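Local coordinates for protein DYNE8 (Micromonospora chersina, PDB 4AMM) that forms the acyltransferase domain of an iterative polyketide synthase of enediyne biosynthesis and probably transfers acyl building blocks to its carrier domain, at residues P141-T144 with A145-Q148; D193-A196 with L197-R201; H275-S279 with P280-P284. All coordinates share one frame; numbering follows the deposited sequence.

Contact 1. Residues P141-T144 with A145-Q148; sequences PVDT and AVAQ
Asp143 and Ala145 make a weak capping bond at the start of helix 144-165. Asp143 is the N-cap. Its OD1 accepts from Ala145 N at 3.2 Å, and the bond is bent, with 132° at the hydrogen. The carboxylate group stretches across Val146, whose CG2 touches its OD2, and the two side chains cross at about a right angle. Its negative charge would probably suit the start of the helix. The backbone carbonyl of Asp143 takes the stronger bonds. Its O accepts from two donors, Val146 N at 3.0 Å and Ala147 N at 2.8 Å. Asp143 thus accepts from the amides of Ala145, Val146 and Ala147, the first of them weakly.

Val142 and Ala147 form a hydrophobic staple, joining the residue before the cap to the fourth residue of the helix. Val142 CG1 and Ala147 CB are only 3.2 Å apart, which is tight for two carbons.

One turn on, Thr144 O accepts from Gln148 N at 3.1 Å. The side chains of Thr144 and Gln148 lie alongside each other and point the same way. Thr144 OG1 stands opposite its own backbone N (chi1 -158°), and this sets it beside the Gln148 amide. OG1 also bonds to Gln106 NE2. The other end of the amide is held too, since Gln148 OE1 bonds to Arg201 NH1. An alanine in place of Gln148 would lose both amide bonds and is likely to leave Arg201 NH1 without this acceptor and Thr144 OG1 without one donor. Gln148 NE2 reaches Thr144 OG1 at 2.9 Å in a nearly straight bond (168°), with OG1 close to the amide plane.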
ATOM      1  N   PRO A 141      -5.345  20.814   3.457  1.00 29.64           N
ATOM      2  CA  PRO A 141      -4.209  19.895   3.647  1.00 30.10           C
ATOM      3  C   PRO A 141      -4.491  18.862   4.742  1.00 30.35           C
ATOM      4  O   PRO A 141      -5.324  19.108   5.635  1.00 31.31           O
ATOM      5  CB  PRO A 141      -3.090  20.823   4.127  1.00 28.59           C
ATOM      6  CG  PRO A 141      -3.417  22.141   3.645  1.00 31.40           C
ATOM      7  CD  PRO A 141      -4.955  22.201   3.748  1.00 30.62           C
ATOM      8  N   VAL A 142      -3.769  17.736   4.710  1.00 29.69           N
ATOM      9  CA  VAL A 142      -3.777  16.795   5.846  1.00 28.50           C
ATOM     10  C   VAL A 142      -3.221  17.554   7.129  1.00 27.75           C
ATOM     11  O   VAL A 142      -2.257  18.296   7.009  1.00 25.10           O
ATOM     12  CB  VAL A 142      -2.890  15.571   5.467  1.00 27.16           C
ATOM     13  CG1 VAL A 142      -2.819  14.631   6.655  1.00 33.52           C
ATOM     14  CG2 VAL A 142      -3.461  14.806   4.199  1.00 30.42           C
ATOM     15  N   ASP A 143      -3.822  17.405   8.319  1.00 26.98           N
ATOM     16  CA  ASP A 143      -3.186  17.990   9.561  1.00 25.62           C
ATOM     17  C   ASP A 143      -2.165  16.934  10.021  1.00 23.62           C
ATOM     18  O   ASP A 143      -2.521  15.906  10.666  1.00 22.24           O
ATOM     19  CB  ASP A 143      -4.193  18.217  10.682  1.00 29.35           C
ATOM     20  CG  ASP A 143      -3.542  18.645  12.008  1.00 32.40           C
ATOM     21  OD1 ASP A 143      -2.318  18.512  12.218  1.00 38.33           O
ATOM     22  OD2 ASP A 143      -4.284  19.152  12.885  1.00 46.00           O
ATOM     23  N   THR A 144      -0.903  17.183   9.663  1.00 19.76           N
ATOM     24  CA  THR A 144       0.090  16.121   9.718  1.00 19.38           C
ATOM     25  C   THR A 144       0.357  15.661  11.166  1.00 18.87           C
ATOM     26  O   THR A 144       0.694  14.482  11.409  1.00 17.67           O
ATOM     27  CB  THR A 144       1.377  16.528   8.928  1.00 20.07           C
ATOM     28  OG1 THR A 144       2.102  15.335   8.547  1.00 21.13           O
ATOM     29  CG2 THR A 144       2.348  17.319   9.734  1.00 22.10           C
ATOM     30  N   ALA A 145       0.210  16.523  12.188  1.00 17.58           N
ATOM     31  CA  ALA A 145       0.506  16.112  13.591  1.00 17.85           C
ATOM     32  C   ALA A 145      -0.525  15.057  14.046  1.00 17.35           C
ATOM     33  O   ALA A 145      -0.235  14.275  14.883  1.00 18.93           O
ATOM     34  CB  ALA A 145       0.474  17.328  14.511  1.00 18.73           C
ATOM     35  N   VAL A 146      -1.722  15.111  13.474  1.00 17.19           N
ATOM     36  CA  VAL A 146      -2.812  14.181  13.821  1.00 20.12           C
ATOM     37  C   VAL A 146      -2.706  12.987  12.855  1.00 18.16           C
ATOM     38  O   VAL A 146      -2.805  11.842  13.317  1.00 18.78           O
ATOM     39  CB  VAL A 146      -4.220  14.849  13.661  1.00 20.67           C
ATOM     40  CG1 VAL A 146      -5.337  13.817  13.771  1.00 23.40           C
ATOM     41  CG2 VAL A 146      -4.406  15.965  14.738  1.00 25.39           C
ATOM     42  N   ALA A 147      -2.441  13.207  11.573  1.00 17.51           N
ATOM     43  CA  ALA A 147      -2.509  12.125  10.585  1.00 16.77           C
ATOM     44  C   ALA A 147      -1.394  11.134  10.751  1.00 15.62           C
ATOM     45  O   ALA A 147      -1.672   9.912  10.540  1.00 17.08           O
ATOM     46  CB  ALA A 147      -2.475  12.709   9.206  1.00 18.60           C
ATOM     47  N   GLN A 148      -0.182  11.551  11.054  1.00 15.38           N
ATOM     48  CA  GLN A 148       0.926  10.591  11.066  1.00 14.59           C
ATOM     49  C   GLN A 148       0.702   9.502  12.103  1.00 14.91           C
ATOM     50  O   GLN A 148       0.773   8.296  11.707  1.00 14.34           O
ATOM     51  CB  GLN A 148       2.275  11.291  11.197  1.00 14.37           C
ATOM     52  CG  GLN A 148       2.609  12.159   9.945  1.00 15.69           C
ATOM     53  CD  GLN A 148       4.051  12.516   9.874  1.00 16.52           C
ATOM     54  OE1 GLN A 148       4.919  11.818  10.342  1.00 15.13           O
ATOM     55  NE2 GLN A 148       4.344  13.708   9.287  1.00 19.79           N
TER

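Contact 2. Residues D193-A196 with L197-R201; sequences DTLA and LARAR
Leu197, Ala198, Arg199 and Ala200 donate their backbone N-H to the carbonyls of Asp193, Thr194, Leu195 and Ala196 in turn, the regular four-residue spacing of an alpha helix. The shortest of these bonds joins Leu197 N to Asp193 O at 2.8 Å. The longest joins Ala200 N to Ala196 O at 3.1 Å.

The side chains add light packing between successive turns. Arg199 CG lies beside its own backbone N (chi1 -71°), which brings it to 3.4 Å from Leu195 O. From CG to NE the chain is extended. The guanidinium then meets the leucine at an oblique angle, with Arg199 NH2 4.1 Å from Leu195 CD2. This is loose contact with a methyl and not a polar bond. Ala198 CB rests 3.5 Å from Leu195 O. Leu197 CB lies 3.4 Å from Asp193 O. Thr194 OG1 is bonded to Asp190 O, just before the helix. The end of Arg201 lies at the probable active site, where NH2 bonds to Ser176 OG and NH1 to Gln148 OE1.

Helix 191-206 is packed on several sides. Leu195, Ala198 and Arg199 touch helix 144-165 at Pro149 and Ile152. Leu197 and Ala200 meet helix 283-294 at Leu289 and Ala292, and Leu197 also reaches Leu180 on helix 178-185.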
ATOM      1  N   ASP A 193       6.796   2.020  20.580  1.00 18.36           N
ATOM      2  CA  ASP A 193       7.859   2.991  20.230  1.00 18.78           C
ATOM      3  C   ASP A 193       7.587   3.565  18.835  1.00 18.43           C
ATOM      4  O   ASP A 193       7.818   4.764  18.611  1.00 17.56           O
ATOM      5  CB  ASP A 193       9.241   2.383  20.343  1.00 20.16           C
ATOM      6  CG  ASP A 193       9.629   2.091  21.788  1.00 22.47           C
ATOM      7  OD1 ASP A 193       9.001   2.615  22.733  1.00 29.18           O
ATOM      8  OD2 ASP A 193      10.660   1.393  21.877  1.00 25.54           O
ATOM      9  N   THR A 194       7.102   2.744  17.907  1.00 17.43           N
ATOM     10  CA  THR A 194       6.822   3.217  16.545  1.00 15.69           C
ATOM     11  C   THR A 194       5.714   4.245  16.541  1.00 16.43           C
ATOM     12  O   THR A 194       5.841   5.258  15.846  1.00 16.31           O
ATOM     13  CB  THR A 194       6.496   2.016  15.693  1.00 15.81           C
ATOM     14  OG1 THR A 194       7.621   1.124  15.670  1.00 16.31           O
ATOM     15  CG2 THR A 194       6.246   2.435  14.232  1.00 17.85           C
ATOM     16  N   LEU A 195       4.633   4.005  17.263  1.00 14.70           N
ATOM     17  CA  LEU A 195       3.568   4.994  17.357  1.00 14.34           C
ATOM     18  C   LEU A 195       4.065   6.235  18.054  1.00 17.27           C
ATOM     19  O   LEU A 195       3.712   7.339  17.569  1.00 17.55           O
ATOM     20  CB  LEU A 195       2.364   4.342  18.074  1.00 19.08           C
ATOM     21  CG  LEU A 195       1.213   5.271  18.226  1.00 21.05           C
ATOM     22  CD1 LEU A 195       0.581   5.680  16.878  1.00 20.95           C
ATOM     23  CD2 LEU A 195       0.113   4.691  19.140  1.00 26.62           C
ATOM     24  N   ALA A 196       4.854   6.139  19.129  1.00 18.65           N
ATOM     25  CA  ALA A 196       5.363   7.282  19.785  1.00 18.10           C
ATOM     26  C   ALA A 196       6.262   8.101  18.827  1.00 17.65           C
ATOM     27  O   ALA A 196       6.173   9.344  18.795  1.00 18.29           O
ATOM     28  CB  ALA A 196       6.095   6.855  21.083  1.00 18.76           C
ATOM     29  N   LEU A 197       7.082   7.436  18.036  1.00 15.98           N
ATOM     30  CA  LEU A 197       7.937   8.129  17.098  1.00 14.04           C
ATOM     31  C   LEU A 197       7.086   8.794  16.014  1.00 15.28           C
ATOM     32  O   LEU A 197       7.416   9.912  15.592  1.00 14.68           O
ATOM     33  CB  LEU A 197       8.949   7.177  16.469  1.00 15.66           C
ATOM     34  CG  LEU A 197       9.902   7.754  15.455  1.00 16.84           C
ATOM     35  CD1 LEU A 197      10.761   8.854  16.086  1.00 19.19           C
ATOM     36  CD2 LEU A 197      10.732   6.630  14.899  1.00 19.96           C
ATOM     37  N   ALA A 198       6.054   8.138  15.566  1.00 14.85           N
ATOM     38  CA  ALA A 198       5.120   8.789  14.594  1.00 15.10           C
ATOM     39  C   ALA A 198       4.501  10.069  15.141  1.00 15.39           C
ATOM     40  O   ALA A 198       4.352  10.995  14.407  1.00 13.70           O
ATOM     41  CB  ALA A 198       4.043   7.817  14.135  1.00 16.27           C
ATOM     42  N   ARG A 199       4.132  10.107  16.417  1.00 16.34           N
ATOM     43  CA  ARG A 199       3.526  11.315  17.021  1.00 16.19           C
ATOM     44  C   ARG A 199       4.643  12.367  16.995  1.00 16.30           C
ATOM     45  O   ARG A 199       4.363  13.505  16.634  1.00 16.40           O
ATOM     46  CB  ARG A 199       3.162  11.012  18.479  1.00 18.98           C
ATOM     47  CG  ARG A 199       2.050  10.123  18.697  1.00 22.23           C
ATOM     48  CD  ARG A 199       1.616  10.142  20.240  1.00 32.85           C
ATOM     49  NE  ARG A 199       0.562   9.151  20.383  1.00 39.18           N
ATOM     50  CZ  ARG A 199      -0.652   9.288  19.855  1.00 44.03           C
ATOM     51  NH1 ARG A 199      -0.975  10.416  19.200  1.00 41.80           N
ATOM     52  NH2 ARG A 199      -1.547   8.304  20.005  1.00 48.27           N
ATOM     53  N   ALA A 200       5.867  12.046  17.341  1.00 16.23           N
ATOM     54  CA  ALA A 200       6.905  13.074  17.376  1.00 15.81           C
ATOM     55  C   ALA A 200       7.181  13.604  15.957  1.00 16.98           C
ATOM     56  O   ALA A 200       7.449  14.817  15.764  1.00 17.77           O
ATOM     57  CB  ALA A 200       8.191  12.483  18.043  1.00 17.57           C
ATOM     58  N   ARG A 201       7.168  12.720  14.992  1.00 14.90           N
ATOM     59  CA  ARG A 201       7.510  13.047  13.611  1.00 13.86           C
ATOM     60  C   ARG A 201       6.407  13.943  13.074  1.00 14.90           C
ATOM     61  O   ARG A 201       6.698  14.964  12.427  1.00 15.41           O
ATOM     62  CB  ARG A 201       7.589  11.768  12.780  1.00 14.42           C
ATOM     63  CG  ARG A 201       8.046  11.950  11.315  1.00 13.82           C
ATOM     64  CD  ARG A 201       8.101  10.567  10.661  1.00 14.45           C
ATOM     65  NE  ARG A 201       8.728  10.571   9.322  1.00 14.54           N
ATOM     66  CZ  ARG A 201       8.058  10.835   8.201  1.00 15.29           C
ATOM     67  NH1 ARG A 201       6.789  11.239   8.215  1.00 14.66           N
ATOM     68  NH2 ARG A 201       8.686  10.701   7.037  1.00 16.10           N
TER

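Contact 3. Residues H275-S279 with P280-P284; sequences HAFHS and PLMAP
Phe277 and Met282 meet where an HAFH sequence, residues 275-278, leads into helix 283-294. In acyltransferases of this family HAFH is associated with malonyl selectivity, so this domain probably takes malonyl units. Met282 CE lies at the edge of the Phe277 ring, near its plane, 3.7 Å from Phe277 CD1. The sulfur comes in obliquely, with Met282 SD 5.1 Å from the ring centroid, a Met-aromatic contact. The methionine bends at chi2 and chi3 (-52° and -65°), which folds CE back to the ring. His275 CB covers part of one ring face.

Ala276 is the centre of an inverse gamma turn. Ser279 OG accepts from Leu281 N at 3.1 Å, an ST turn. Separately, Ser279 O accepts from Met282 N at 3.0 Å in the 3-10 turn that leads into the helix. The serine hydroxyl also donates to Ala276 O, with Ser279 OG 2.7 Å away, and links the gamma turn to the ST turn. Ala276 CB packs on Leu281 CD1. His278 points away from 280-284, and its NE2 bonds to Ser176 OG, a pair consistent with the serine-histidine dyad of acyltransferases. Its ND1 bonds to Gly329 O.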
ATOM      1  N   HIS A 275       3.306  22.548   3.091  1.00 13.15           N
ATOM      2  CA  HIS A 275       4.743  22.297   3.347  1.00 13.23           C
ATOM      3  C   HIS A 275       5.363  21.689   2.151  1.00 11.15           C
ATOM      4  O   HIS A 275       4.728  20.821   1.522  1.00 12.04           O
ATOM      5  CB  HIS A 275       4.911  21.327   4.466  1.00 13.32           C
ATOM      6  CG  HIS A 275       4.412  21.769   5.797  1.00 13.44           C
ATOM      7  ND1 HIS A 275       3.072  21.752   6.108  1.00 15.34           N
ATOM      8  CD2 HIS A 275       5.081  22.171   6.907  1.00 14.46           C
ATOM      9  CE1 HIS A 275       2.932  22.112   7.390  1.00 18.26           C
ATOM     10  NE2 HIS A 275       4.123  22.439   7.863  1.00 16.05           N
ATOM     11  N   ALA A 276       6.578  22.089   1.874  1.00 10.53           N
ATOM     12  CA  ALA A 276       7.430  21.420   0.878  1.00 11.16           C
ATOM     13  C   ALA A 276       8.048  20.194   1.546  1.00 10.44           C
ATOM     14  O   ALA A 276       9.260  20.197   1.867  1.00 10.87           O
ATOM     15  CB  ALA A 276       8.500  22.411   0.377  1.00  9.86           C
ATOM     16  N   PHE A 277       7.219  19.144   1.773  1.00 10.49           N
ATOM     17  CA  PHE A 277       7.787  17.938   2.363  1.00  9.18           C
ATOM     18  C   PHE A 277       8.793  17.380   1.382  1.00 10.25           C
ATOM     19  O   PHE A 277       8.764  17.591   0.172  1.00 10.49           O
ATOM     20  CB  PHE A 277       6.619  16.936   2.532  1.00 10.88           C
ATOM     21  CG  PHE A 277       5.621  17.327   3.585  1.00 11.19           C
ATOM     22  CD1 PHE A 277       6.004  17.716   4.896  1.00 12.28           C
ATOM     23  CD2 PHE A 277       4.289  17.213   3.315  1.00 16.49           C
ATOM     24  CE1 PHE A 277       5.005  18.059   5.845  1.00 14.72           C
ATOM     25  CE2 PHE A 277       3.304  17.539   4.307  1.00 15.16           C
ATOM     26  CZ  PHE A 277       3.684  17.926   5.529  1.00 14.01           C
ATOM     27  N   HIS A 278       9.730  16.652   1.974  1.00  9.73           N
ATOM     28  CA  HIS A 278      10.807  15.987   1.183  1.00 10.36           C
ATOM     29  C   HIS A 278      11.585  16.975   0.370  1.00  9.48           C
ATOM     30  O   HIS A 278      11.908  16.794  -0.810  1.00 10.48           O
ATOM     31  CB  HIS A 278      10.212  14.815   0.359  1.00  9.24           C
ATOM     32  CG  HIS A 278       9.761  13.729   1.245  1.00 10.09           C
ATOM     33  ND1 HIS A 278      10.733  12.963   1.906  1.00 11.45           N
ATOM     34  CD2 HIS A 278       8.567  13.349   1.736  1.00 11.45           C
ATOM     35  CE1 HIS A 278      10.115  12.103   2.699  1.00 12.58           C
ATOM     36  NE2 HIS A 278       8.790  12.329   2.646  1.00 13.52           N
ATOM     37  N   SER A 279      12.005  18.062   1.066  1.00  9.97           N
ATOM     38  CA  SER A 279      12.854  19.096   0.503  1.00  9.57           C
ATOM     39  C   SER A 279      13.726  19.606   1.666  1.00 10.17           C
ATOM     40  O   SER A 279      13.409  19.412   2.823  1.00 10.69           O
ATOM     41  CB  SER A 279      12.031  20.249  -0.120  1.00 11.06           C
ATOM     42  OG  SER A 279      11.624  21.194   0.880  1.00 11.56           O
ATOM     43  N   PRO A 280      14.746  20.417   1.324  1.00  9.11           N
ATOM     44  CA  PRO A 280      15.542  21.099   2.358  1.00 11.80           C
ATOM     45  C   PRO A 280      14.763  21.975   3.312  1.00 11.79           C
ATOM     46  O   PRO A 280      15.279  22.241   4.392  1.00 12.29           O
ATOM     47  CB  PRO A 280      16.551  21.916   1.566  1.00 10.94           C
ATOM     48  CG  PRO A 280      16.747  21.080   0.281  1.00 11.45           C
ATOM     49  CD  PRO A 280      15.369  20.514  -0.019  1.00 10.52           C
ATOM     50  N   LEU A 281      13.572  22.414   2.943  1.00 10.42           N
ATOM     51  CA  LEU A 281      12.766  23.260   3.894  1.00 11.46           C
ATOM     52  C   LEU A 281      12.313  22.471   5.080  1.00 11.44           C
ATOM     53  O   LEU A 281      11.824  23.017   6.071  1.00 11.98           O
ATOM     54  CB  LEU A 281      11.545  23.882   3.210  1.00 12.62           C
ATOM     55  CG  LEU A 281      12.021  24.843   2.148  1.00 14.44           C
ATOM     56  CD1 LEU A 281      10.828  25.412   1.470  1.00 18.86           C
ATOM     57  CD2 LEU A 281      12.917  26.000   2.787  1.00 24.87           C
ATOM     58  N   MET A 282      12.450  21.144   5.068  1.00 10.84           N
ATOM     59  CA  MET A 282      12.185  20.274   6.233  1.00 11.58           C
ATOM     60  C   MET A 282      13.405  20.056   7.131  1.00 11.76           C
ATOM     61  O   MET A 282      13.204  19.338   8.134  1.00 13.68           O
ATOM     62  CB  MET A 282      11.586  18.919   5.773  1.00 12.36           C
ATOM     63  CG  MET A 282      10.352  19.028   4.917  1.00 13.35           C
ATOM     64  SD  MET A 282       8.986  20.085   5.617  1.00 15.46           S
ATOM     65  CE  MET A 282       8.726  18.996   6.969  1.00 16.53           C
ATOM     66  N   ALA A 283      14.507  20.733   6.879  1.00 12.41           N
ATOM     67  CA  ALA A 283      15.678  20.479   7.749  1.00 13.96           C
ATOM     68  C   ALA A 283      15.414  20.804   9.249  1.00 14.43           C
ATOM     69  O   ALA A 283      15.851  20.052  10.093  1.00 14.69           O
ATOM     70  CB  ALA A 283      16.859  21.279   7.208  1.00 15.75           C
ATOM     71  N   PRO A 284      14.667  21.863   9.567  1.00 14.69           N
ATOM     72  CA  PRO A 284      14.375  22.113  11.000  1.00 15.52           C
ATOM     73  C   PRO A 284      13.622  20.956  11.634  1.00 16.40           C
ATOM     74  O   PRO A 284      13.925  20.457  12.824  1.00 17.91           O
ATOM     75  CB  PRO A 284      13.530  23.423  10.965  1.00 16.50           C
ATOM     76  CG  PRO A 284      13.961  24.108   9.828  1.00 17.07           C
ATOM     77  CD  PRO A 284      14.157  22.963   8.754  1.00 16.81           C
TER

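All three contacts are local and partly buried, and each mixes buried with exposed residues. Contacts 1 and 3 lie where loops enter helices 144-165 and 283-294, so polar side chains serve backbone amides there. Contact 2 lies within helix 191-206, where the backbone amides bond along the helix and the side chains of the two segments meet one another by loose packing alone. Contacts 1 and 2 touch through Gln148 OE1 and Arg201 NH1, 2.9 Å apart. Contacts 1 and 3 only pack, with Thr144 next to Phe277. Contacts 2 and 3 do not touch, but Arg201 and His278 both bond to Ser176, probably the nucleophile of a GxSxG elbow.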